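Local coordinates for protein germination-specific N-acetylmuramoyl-L-alanine amidase, Autolysin (Clostridioides difficile, PDB 7RAG) that probably cleaves the amide bond between N-acetylmuramic acid and L-alanine in peptidoglycan as a zinc-dependent amidase that works in complex with the GerS lipoprotein, at residues R93-I97 with Y162-N167; N16-D22 with A102-I108; Y119-Y125 with R153-R158. All coordinates share one frame; numbering follows the deposited sequence.

All three contacts belong to the amidase fold, a mixed sheet flanked by helices. Contact 2 pairs neighbouring parallel strands 18-23 and 104-111, while contact 3 lies toward the other edge of the same sheet, pairing strand 122-126 with the outermost strand 156-158; their centres are about 18 Å apart. Contact 1 sets helix 82-99 against the loop between strands 156-158 and 171-178, its centre about 11 Å from that of contact 2. These two touch through an Arg93-Asp22 salt bridge and packing on Phe105. Along the chain, contacts 1 and 2 interleave and contact 3 nests inside contact 1; each brings a side chain within about 10 Å of the zinc.

Contact 1 of 3, residues R93-I97 with Y162-N167; sequences RKEII and YLLKDN
The ammonium group of Lys94 is gripped by several oxygens of the turn 162-167. Its NZ donates to Asn167 OD1 at 2.6 Å, to Lys165 O at 2.7 Å and to Tyr162 O at 2.9 Å, while Leu163 O, at 3.3 Å, can only share one of the three hydrogens, weakly. Lys165 O is met in its carbonyl plane, whereas the other two strong bonds come in tilted by about 20°. Such a cluster of oxygens would be expected to favour the charged lysine.

The route to this site runs over the Tyr162 ring. With CG anti to the backbone N (chi1 -162°) and a bend at chi2, the lysine chain passes CB and CG along CE2, CZ and OH of the ring. Lys94 CD then lies over one face, 4.1 Å from the centroid of the Tyr162 ring. NZ, beyond it, makes a cation-pi contact over the same ring. Asn167 is held from within its own turn: ND2 donates almost straight to Leu163 O at 2.7 Å, which turns OD1 to the lysine.

Apolar contacts finish the interface, Leu163 CD2 meeting Arg93 CB at 4.0 Å and Ile97 CG2 lying against the Asn167 amide. The guanidinium of Arg93 turns instead to Asp22 and to His25 O. A lysine capturing oxygens of a short 3-10 segment and the loop after it thus fastens helix 82-99 beside the zinc site of this Amidase_3 fold.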
loop_
_atom_site.group_PDB
_atom_site.type_symbol
_atom_site.label_atom_id
_atom_site.label_comp_id
_atom_site.label_asym_id
_atom_site.label_seq_id
_atom_site.Cartn_x
_atom_site.Cartn_y
_atom_site.Cartn_z
ATOM N N ARG B 93 -37.865 6.481 18.096
ATOM C CA ARG B 93 -36.569 6.515 17.421
ATOM C C ARG B 93 -35.721 7.694 17.903
ATOM O O ARG B 93 -34.508 7.558 18.127
ATOM C CB ARG B 93 -36.787 6.578 15.918
ATOM C CG ARG B 93 -37.718 5.501 15.448
ATOM C CD ARG B 93 -37.687 5.274 13.953
ATOM N NE ARG B 93 -38.575 4.162 13.639
ATOM C CZ ARG B 93 -38.492 3.370 12.570
ATOM N NH1 ARG B 93 -37.537 3.537 11.661
ATOM N NH2 ARG B 93 -39.373 2.391 12.416
ATOM N N LYS B 94 -36.346 8.859 18.096
ATOM C CA LYS B 94 -35.594 9.998 18.602
ATOM C C LYS B 94 -35.013 9.707 19.977
ATOM O O LYS B 94 -33.887 10.120 20.276
ATOM C CB LYS B 94 -36.471 11.247 18.655
ATOM C CG LYS B 94 -35.663 12.535 18.743
ATOM C CD LYS B 94 -34.916 12.758 17.431
ATOM C CE LYS B 94 -33.998 13.947 17.499
ATOM N NZ LYS B 94 -33.396 14.225 16.177
ATOM N N GLU B 95 -35.773 9.022 20.840
ATOM C CA GLU B 95 -35.262 8.737 22.182
ATOM C C GLU B 95 -34.108 7.740 22.122
ATOM O O GLU B 95 -33.157 7.825 22.914
ATOM C CB GLU B 95 -36.372 8.224 23.093
ATOM N N ILE B 96 -34.182 6.787 21.193
ATOM C CA ILE B 96 -33.061 5.876 21.002
ATOM C C ILE B 96 -31.813 6.658 20.619
ATOM O O ILE B 96 -30.717 6.377 21.111
ATOM C CB ILE B 96 -33.411 4.804 19.963
ATOM C CG1 ILE B 96 -34.490 3.894 20.527
ATOM C CG2 ILE B 96 -32.169 4.010 19.560
ATOM C CD1 ILE B 96 -35.007 2.906 19.541
ATOM N N ILE B 97 -31.967 7.678 19.769
ATOM C CA ILE B 97 -30.823 8.525 19.427
ATOM C C ILE B 97 -30.337 9.279 20.655
ATOM O O ILE B 97 -29.134 9.351 20.927
ATOM C CB ILE B 97 -31.173 9.500 18.286
ATOM C CG1 ILE B 97 -31.594 8.747 17.021
ATOM C CG2 ILE B 97 -29.980 10.384 17.944
ATOM C CD1 ILE B 97 -32.008 9.678 15.903
ATOM N N TYR B 162 -37.126 15.221 11.140
ATOM C CA TYR B 162 -37.039 15.260 12.597
ATOM C C TYR B 162 -35.841 14.480 13.118
ATOM O O TYR B 162 -35.072 14.978 13.945
ATOM C CB TYR B 162 -38.334 14.710 13.201
ATOM C CG TYR B 162 -38.338 14.671 14.706
ATOM C CD1 TYR B 162 -38.035 15.796 15.445
ATOM C CD2 TYR B 162 -38.638 13.508 15.383
ATOM C CE1 TYR B 162 -38.039 15.769 16.822
ATOM C CE2 TYR B 162 -38.638 13.468 16.770
ATOM C CZ TYR B 162 -38.343 14.605 17.487
ATOM O OH TYR B 162 -38.335 14.572 18.865
ATOM N N LEU B 163 -35.652 13.257 12.642
ATOM C CA LEU B 163 -34.591 12.441 13.216
ATOM C C LEU B 163 -33.194 12.985 12.948
ATOM O O LEU B 163 -32.255 12.536 13.603
ATOM C CB LEU B 163 -34.695 11.001 12.704
ATOM C CG LEU B 163 -35.996 10.270 13.078
ATOM C CD1 LEU B 163 -35.957 8.856 12.569
ATOM C CD2 LEU B 163 -36.217 10.275 14.575
ATOM N N LEU B 164 -33.013 13.931 12.029
ATOM C CA LEU B 164 -31.692 14.528 11.848
ATOM C C LEU B 164 -31.494 15.835 12.611
ATOM O O LEU B 164 -30.350 16.293 12.710
ATOM C CB LEU B 164 -31.406 14.789 10.369
ATOM C CG LEU B 164 -31.503 13.628 9.402
ATOM C CD1 LEU B 164 -31.333 14.161 7.999
ATOM C CD2 LEU B 164 -30.453 12.596 9.719
ATOM N N LYS B 165 -32.558 16.448 13.141
ATOM C CA LYS B 165 -32.425 17.718 13.843
ATOM C C LYS B 165 -31.760 17.520 15.202
ATOM O O LYS B 165 -32.134 16.618 15.956
ATOM C CB LYS B 165 -33.792 18.363 14.050
ATOM C CG LYS B 165 -34.632 18.559 12.818
ATOM C CD LYS B 165 -35.816 19.504 13.123
ATOM C CE LYS B 165 -36.905 19.415 12.039
ATOM N NZ LYS B 165 -38.213 20.084 12.375
ATOM N N ASP B 166 -30.751 18.350 15.491
ATOM C CA ASP B 166 -30.243 18.598 16.845
ATOM C C ASP B 166 -29.841 17.321 17.586
ATOM O O ASP B 166 -30.255 17.077 18.719
ATOM C CB ASP B 166 -31.279 19.374 17.644
ATOM C CG ASP B 166 -31.561 20.723 17.048
ATOM O OD1 ASP B 166 -30.591 21.402 16.640
ATOM O OD2 ASP B 166 -32.751 21.111 16.992
ATOM N N ASN B 167 -28.978 16.532 16.954
ATOM C CA ASN B 167 -28.616 15.242 17.517
ATOM C C ASN B 167 -27.315 15.232 18.302
ATOM O O ASN B 167 -27.096 14.281 19.068
ATOM C CB ASN B 167 -28.496 14.191 16.418
ATOM C CG ASN B 167 -29.821 13.729 15.932
ATOM O OD1 ASN B 167 -30.829 13.801 16.648
ATOM N ND2 ASN B 167 -29.846 13.245 14.702
#

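Contact 2 of 3, residues N16-D22 with A102-I108; sequences NKTIILD and ANMFVSI
Backbone hydrogen bonds join Ile20 and Asp22 to the strand 104-108 in a regular parallel ladder. Ile20 N donates to Met104 O and Ile20 O accepts from Val106 N; Asp22 N then reaches Val106 O, and Asp22 O takes the N-H of Ile108. CA-H...O contacts lie between these rungs, as from Leu21 CA to Val106 O at 3.3 Å.

Where the ladder begins, a side chain stands in for backbone. Asn103 N donates to Thr18 O, and Asn103 OD1 accepts from Thr18 N on a lone pair in its carbonyl plane, at 2.8 Å and 165°. Lys17 crosses this amide at about a right angle, with CD 3.5 Å from Asn103 CG. Here Asn16 and Thr18 also pack on Phe136 and Tyr135 of the lipoprotein chain.

Apolar packing differs between the two faces. On one, Ile19 CD1 meets the selenium of selenomethionine Met104 at 4.0 Å, the two chains running side by side, and Leu21 CD2 rests on Val106 CB; helices 41-58 and 191-211 cover this face. On the other, Ile20 CG2 lies 3.4 Å from Phe105 CD1, at the ring edge, while Ile20 CD1 touches Ala102 CB.

A bond between two side chains joins Ser107 and Asp22. Placed anti to its own backbone N (chi1 -176°), Ser107 OG is carried toward strand 18-23 and donates to Asp22 OD2 at 2.8 Å, arriving on the anti side of the carboxylate. Asp22 OD1 is taken by Arg93 and Thr66, and Asp22 CB packs against Phe105 CE1 and CZ. With both oxygens occupied in a buried setting, the carboxylate is fixed in rotation, and its neighbouring arginine probably favours the ionised form.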
loop_
_atom_site.group_PDB
_atom_site.type_symbol
_atom_site.label_atom_id
_atom_site.label_comp_id
_atom_site.label_asym_id
_atom_site.label_seq_id
_atom_site.Cartn_x
_atom_site.Cartn_y
_atom_site.Cartn_z
ATOM N N ASN B 16 -13.207 2.355 17.799
ATOM C CA ASN B 16 -14.310 1.762 18.570
ATOM C C ASN B 16 -15.540 2.657 18.568
ATOM O O ASN B 16 -15.790 3.384 19.511
ATOM C CB ASN B 16 -13.895 1.507 20.016
ATOM C CG ASN B 16 -12.916 0.365 20.142
ATOM O OD1 ASN B 16 -12.577 -0.291 19.144
ATOM N ND2 ASN B 16 -12.449 0.113 21.373
ATOM N N LYS B 17 -16.305 2.595 17.496
ATOM C CA LYS B 17 -17.436 3.475 17.303
ATOM C C LYS B 17 -18.733 2.730 17.583
ATOM O O LYS B 17 -18.799 1.497 17.484
ATOM C CB LYS B 17 -17.428 4.023 15.887
ATOM C CG LYS B 17 -16.272 4.944 15.648
ATOM C CD LYS B 17 -16.391 6.170 16.549
ATOM C CE LYS B 17 -15.762 7.403 15.913
ATOM N NZ LYS B 17 -16.366 8.677 16.436
ATOM N N THR B 18 -19.747 3.491 17.986
ATOM C CA THR B 18 -21.102 2.996 18.119
ATOM C C THR B 18 -21.972 3.798 17.164
ATOM O O THR B 18 -21.951 5.034 17.190
ATOM C CB THR B 18 -21.589 3.100 19.566
ATOM O OG1 THR B 18 -20.715 2.326 20.404
ATOM C CG2 THR B 18 -23.010 2.531 19.716
ATOM N N ILE B 19 -22.707 3.087 16.307
ATOM C CA ILE B 19 -23.399 3.655 15.157
ATOM C C ILE B 19 -24.873 3.280 15.229
ATOM O O ILE B 19 -25.207 2.106 15.420
ATOM C CB ILE B 19 -22.770 3.155 13.849
ATOM C CG1 ILE B 19 -21.275 3.453 13.877
ATOM C CG2 ILE B 19 -23.415 3.822 12.655
ATOM C CD1 ILE B 19 -20.653 3.566 12.529
ATOM N N ILE B 20 -25.752 4.266 15.074
ATOM C CA ILE B 20 -27.186 4.008 15.012
ATOM C C ILE B 20 -27.566 3.851 13.553
ATOM O O ILE B 20 -27.333 4.764 12.750
ATOM C CB ILE B 20 -28.013 5.131 15.660
ATOM C CG1 ILE B 20 -27.621 5.326 17.118
ATOM C CG2 ILE B 20 -29.484 4.773 15.606
ATOM C CD1 ILE B 20 -27.853 6.784 17.618
ATOM N N LEU B 21 -28.141 2.683 13.223
ATOM C CA LEU B 21 -28.761 2.416 11.931
ATOM C C LEU B 21 -30.277 2.345 12.084
ATOM O O LEU B 21 -30.783 1.569 12.901
ATOM C CB LEU B 21 -28.239 1.116 11.329
ATOM C CG LEU B 21 -26.718 0.957 11.278
ATOM C CD1 LEU B 21 -26.375 -0.408 10.633
ATOM C CD2 LEU B 21 -26.002 2.127 10.572
ATOM N N ASP B 22 -30.988 3.139 11.278
ATOM C CA ASP B 22 -32.438 3.311 11.329
ATOM C C ASP B 22 -33.014 2.900 9.981
ATOM O O ASP B 22 -32.871 3.629 8.993
ATOM C CB ASP B 22 -32.791 4.770 11.667
ATOM C CG ASP B 22 -34.291 5.098 11.486
ATOM O OD1 ASP B 22 -35.141 4.452 12.163
ATOM O OD2 ASP B 22 -34.626 6.034 10.695
ATOM N N ALA B 102 -24.230 7.266 21.238
ATOM C CA ALA B 102 -23.624 6.793 20.010
ATOM C C ALA B 102 -22.701 7.865 19.419
ATOM O O ALA B 102 -22.693 9.032 19.832
ATOM C CB ALA B 102 -24.707 6.405 19.011
ATOM N N ASN B 103 -21.902 7.451 18.445
ATOM C CA ASN B 103 -21.041 8.372 17.729
ATOM C C ASN B 103 -21.666 8.867 16.435
ATOM O O ASN B 103 -21.235 9.887 15.910
ATOM C CB ASN B 103 -19.692 7.704 17.437
ATOM C CG ASN B 103 -19.014 7.205 18.697
ATOM O OD1 ASN B 103 -19.117 6.035 19.054
ATOM N ND2 ASN B 103 -18.351 8.100 19.402
HETATM N N MSE B 104 -22.694 8.202 15.928
HETATM C CA MSE B 104 -23.176 8.502 14.584
HETATM C C MSE B 104 -24.551 7.899 14.347
HETATM O O MSE B 104 -24.889 6.879 14.929
HETATM C CB MSE B 104 -22.173 7.980 13.560
HETATM C CG MSE B 104 -22.598 8.117 12.128
HETATM SE SE MSE B 104 -21.333 7.180 10.974
HETATM C CE MSE B 104 -19.665 8.208 11.349
ATOM N N PHE B 105 -25.345 8.546 13.509
ATOM C CA PHE B 105 -26.692 8.105 13.197
ATOM C C PHE B 105 -26.872 8.058 11.688
ATOM O O PHE B 105 -26.660 9.072 11.010
ATOM C CB PHE B 105 -27.727 9.041 13.807
ATOM C CG PHE B 105 -29.126 8.770 13.338
ATOM C CD1 PHE B 105 -29.833 7.687 13.829
ATOM C CD2 PHE B 105 -29.737 9.599 12.410
ATOM C CE1 PHE B 105 -31.128 7.429 13.397
ATOM C CE2 PHE B 105 -31.028 9.349 11.971
ATOM C CZ PHE B 105 -31.722 8.268 12.462
ATOM N N VAL B 106 -27.281 6.899 11.170
ATOM C CA VAL B 106 -27.525 6.717 9.743
ATOM C C VAL B 106 -28.923 6.152 9.556
ATOM O O VAL B 106 -29.262 5.096 10.111
ATOM C CB VAL B 106 -26.488 5.793 9.066
ATOM C CG1 VAL B 106 -26.836 5.606 7.610
ATOM C CG2 VAL B 106 -25.087 6.363 9.203
ATOM N N SER B 107 -29.719 6.844 8.748
ATOM C CA SER B 107 -31.084 6.466 8.433
ATOM C C SER B 107 -31.139 6.021 6.977
ATOM O O SER B 107 -30.587 6.698 6.103
ATOM C CB SER B 107 -32.015 7.643 8.681
ATOM O OG SER B 107 -33.353 7.250 8.461
ATOM N N ILE B 108 -31.775 4.874 6.725
ATOM C CA ILE B 108 -31.878 4.279 5.392
ATOM C C ILE B 108 -33.339 4.327 4.936
ATOM O O ILE B 108 -34.206 3.659 5.525
ATOM C CB ILE B 108 -31.375 2.829 5.386
ATOM C CG1 ILE B 108 -29.968 2.719 5.989
ATOM C CG2 ILE B 108 -31.486 2.236 3.969
ATOM C CD1 ILE B 108 -28.900 3.293 5.126
#

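Contact 3 of 3, residues Y119-Y125 with R153-R158; sequences YGAQTFY and REVKPR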
loop_
_atom_site.group_PDB
_atom_site.type_symbol
_atom_site.label_atom_id
_atom_site.label_comp_id
_atom_site.label_asym_id
_atom_site.label_seq_id
_atom_site.Cartn_x
_atom_site.Cartn_y
_atom_site.Cartn_z
ATOM N N TYR B 119 -33.821 8.812 -10.927
ATOM C CA TYR B 119 -33.110 7.673 -10.364
ATOM C C TYR B 119 -31.845 8.161 -9.668
ATOM O O TYR B 119 -31.395 9.293 -9.868
ATOM C CB TYR B 119 -32.747 6.641 -11.441
ATOM C CG TYR B 119 -31.626 7.108 -12.342
ATOM C CD1 TYR B 119 -30.344 6.573 -12.233
ATOM C CD2 TYR B 119 -31.845 8.106 -13.290
ATOM C CE1 TYR B 119 -29.315 7.011 -13.059
ATOM C CE2 TYR B 119 -30.825 8.551 -14.109
ATOM C CZ TYR B 119 -29.565 8.002 -13.994
ATOM O OH TYR B 119 -28.560 8.456 -14.818
ATOM N N GLY B 120 -31.274 7.281 -8.839
ATOM C CA GLY B 120 -30.026 7.555 -8.148
ATOM C C GLY B 120 -30.130 7.520 -6.634
ATOM O O GLY B 120 -31.178 7.838 -6.057
ATOM N N ALA B 121 -29.049 7.116 -5.974
ATOM C CA ALA B 121 -28.949 7.258 -4.531
ATOM C C ALA B 121 -28.631 8.706 -4.177
ATOM O O ALA B 121 -27.827 9.371 -4.842
ATOM C CB ALA B 121 -27.869 6.338 -3.974
ATOM N N GLN B 122 -29.273 9.191 -3.125
ATOM C CA GLN B 122 -29.129 10.566 -2.689
ATOM C C GLN B 122 -28.918 10.602 -1.182
ATOM O O GLN B 122 -29.678 9.984 -0.438
ATOM C CB GLN B 122 -30.366 11.369 -3.074
ATOM C CG GLN B 122 -30.359 12.773 -2.523
ATOM C CD GLN B 122 -29.358 13.639 -3.223
ATOM O OE1 GLN B 122 -29.418 13.797 -4.444
ATOM N NE2 GLN B 122 -28.409 14.187 -2.471
ATOM N N THR B 123 -27.906 11.333 -0.729
ATOM C CA THR B 123 -27.661 11.514 0.697
ATOM C C THR B 123 -28.070 12.916 1.145
ATOM O O THR B 123 -28.013 13.880 0.383
ATOM C CB THR B 123 -26.192 11.262 1.023
ATOM O OG1 THR B 123 -25.721 10.194 0.204
ATOM C CG2 THR B 123 -26.026 10.847 2.470
ATOM N N PHE B 124 -28.515 13.013 2.387
ATOM C CA PHE B 124 -28.907 14.272 2.992
ATOM C C PHE B 124 -28.254 14.372 4.362
ATOM O O PHE B 124 -27.936 13.361 5.000
ATOM C CB PHE B 124 -30.429 14.401 3.158
ATOM C CG PHE B 124 -31.226 14.094 1.921
ATOM C CD1 PHE B 124 -31.609 15.101 1.059
ATOM C CD2 PHE B 124 -31.633 12.805 1.648
ATOM C CE1 PHE B 124 -32.369 14.820 -0.067
ATOM C CE2 PHE B 124 -32.380 12.522 0.525
ATOM C CZ PHE B 124 -32.755 13.524 -0.327
ATOM N N TYR B 125 -28.099 15.605 4.816
ATOM C CA TYR B 125 -27.537 15.945 6.111
ATOM C C TYR B 125 -28.356 17.091 6.682
ATOM O O TYR B 125 -28.924 17.885 5.923
ATOM C CB TYR B 125 -26.061 16.360 5.990
ATOM C CG TYR B 125 -25.856 17.666 5.231
ATOM C CD1 TYR B 125 -25.736 18.876 5.912
ATOM C CD2 TYR B 125 -25.787 17.682 3.837
ATOM C CE1 TYR B 125 -25.559 20.053 5.239
ATOM C CE2 TYR B 125 -25.611 18.855 3.147
ATOM C CZ TYR B 125 -25.493 20.044 3.857
ATOM O OH TYR B 125 -25.305 21.220 3.186
ATOM N N ARG B 153 -25.438 13.122 -8.436
ATOM C CA ARG B 153 -26.135 13.839 -7.381
ATOM C C ARG B 153 -25.151 14.353 -6.333
ATOM O O ARG B 153 -24.137 13.717 -6.031
ATOM C CB ARG B 153 -27.169 12.935 -6.720
ATOM C CG ARG B 153 -28.350 12.584 -7.590
ATOM C CD ARG B 153 -29.216 11.560 -6.873
ATOM N NE ARG B 153 -30.443 11.247 -7.593
ATOM C CZ ARG B 153 -31.525 12.011 -7.574
ATOM N NH1 ARG B 153 -31.526 13.136 -6.881
ATOM N NH2 ARG B 153 -32.599 11.655 -8.257
ATOM N N GLU B 154 -25.458 15.523 -5.785
ATOM C CA GLU B 154 -24.693 16.119 -4.702
ATOM C C GLU B 154 -25.490 16.010 -3.407
ATOM O O GLU B 154 -26.724 15.912 -3.433
ATOM C CB GLU B 154 -24.365 17.584 -5.003
ATOM C CG GLU B 154 -23.357 17.780 -6.135
ATOM C CD GLU B 154 -21.918 17.511 -5.695
ATOM O OE1 GLU B 154 -21.719 17.161 -4.510
ATOM O OE2 GLU B 154 -20.985 17.647 -6.525
ATOM N N VAL B 155 -24.775 15.989 -2.273
ATOM C CA VAL B 155 -25.453 15.953 -0.982
ATOM C C VAL B 155 -26.288 17.218 -0.838
ATOM O O VAL B 155 -25.910 18.297 -1.311
ATOM C CB VAL B 155 -24.452 15.805 0.176
ATOM C CG1 VAL B 155 -23.566 14.598 -0.038
ATOM C CG2 VAL B 155 -23.612 17.049 0.318
ATOM N N LYS B 156 -27.468 17.074 -0.238
ATOM C CA LYS B 156 -28.380 18.190 -0.075
ATOM C C LYS B 156 -28.697 18.372 1.399
ATOM O O LYS B 156 -28.831 17.378 2.125
ATOM C CB LYS B 156 -29.691 17.961 -0.846
ATOM C CG LYS B 156 -29.546 17.797 -2.351
ATOM C CD LYS B 156 -29.015 19.062 -2.993
ATOM C CE LYS B 156 -28.695 18.832 -4.470
ATOM N NZ LYS B 156 -27.521 19.640 -4.948
ATOM N N PRO B 157 -28.791 19.612 1.876
ATOM C CA PRO B 157 -29.257 19.841 3.248
ATOM C C PRO B 157 -30.760 19.651 3.375
ATOM O O PRO B 157 -31.519 19.826 2.419
ATOM C CB PRO B 157 -28.867 21.300 3.505
ATOM C CG PRO B 157 -28.933 21.902 2.171
ATOM C CD PRO B 157 -28.390 20.871 1.233
ATOM N N ARG B 158 -31.186 19.294 4.583
ATOM C CA ARG B 158 -32.596 19.218 4.934
ATOM C C ARG B 158 -32.774 19.882 6.285
ATOM O O ARG B 158 -31.841 19.962 7.084
ATOM C CB ARG B 158 -33.107 17.770 4.985
ATOM C CG ARG B 158 -32.989 17.005 3.664
ATOM C CD ARG B 158 -33.969 17.531 2.614
ATOM N NE ARG B 158 -35.366 17.253 2.954
ATOM C CZ ARG B 158 -35.951 16.073 2.762
ATOM N NH1 ARG B 158 -35.253 15.071 2.240
ATOM N NH2 ARG B 158 -37.227 15.891 3.099
#
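The side chain of Arg153 touches residues 119-122 from CB to its tip. Its CB lies 3.3 Å from Gln122 OE1, and CG stays beside the same oxygen. Arg153 CD lies 3.3 Å from both Gln122 OE1 and Ala121 O. The extended chain brings NE past Gly120 CA to Tyr119 O, which NE and NH2 grip side-on, each at 3.1 Å. Both donors approach from one face of the carbonyl, well above its plane, although the oxygen lies near the guanidinium plane. The remaining nitrogen, Arg153 NH1, meets a lone pair of Gln122 OE1 at 3.3 Å; the amide and guanidinium planes stand 85° apart.

The amide nitrogen is held as well: Gln122 NE2 donates to Glu154 O at 2.6 Å and to Thr123 O within its own strand. Thr123 O also accepts from Lys156 N, while Arg158 N bonds to Tyr125 O, with a weak bond from Tyr125 N to Lys156 O between them in this short parallel pairing.

Beyond the glutamine the faces carry aromatic contacts. Arg158 folds through bends at chi2 and chi3, bringing CG to 3.5 Å from Phe124 CD1 and NH1 over the ring face. In this cation-pi contact the guanidinium presents its edge to the face, its plane turned 78° from the ring, and NE of Arg158 is paired with Asp160. On the opposite face Tyr125, its CG between backbone N and carbonyl carbon (chi1 67°), swings its ring alongside Pro157, whose CA stands over it at 3.9 Å from the centroid. Val155 CG2 adds a contact with Tyr125 CE2.

Strands 122-126 and 156-158 are joined through helix 130-147, a beta-alpha-beta crossover at the margin of the amidase sheet.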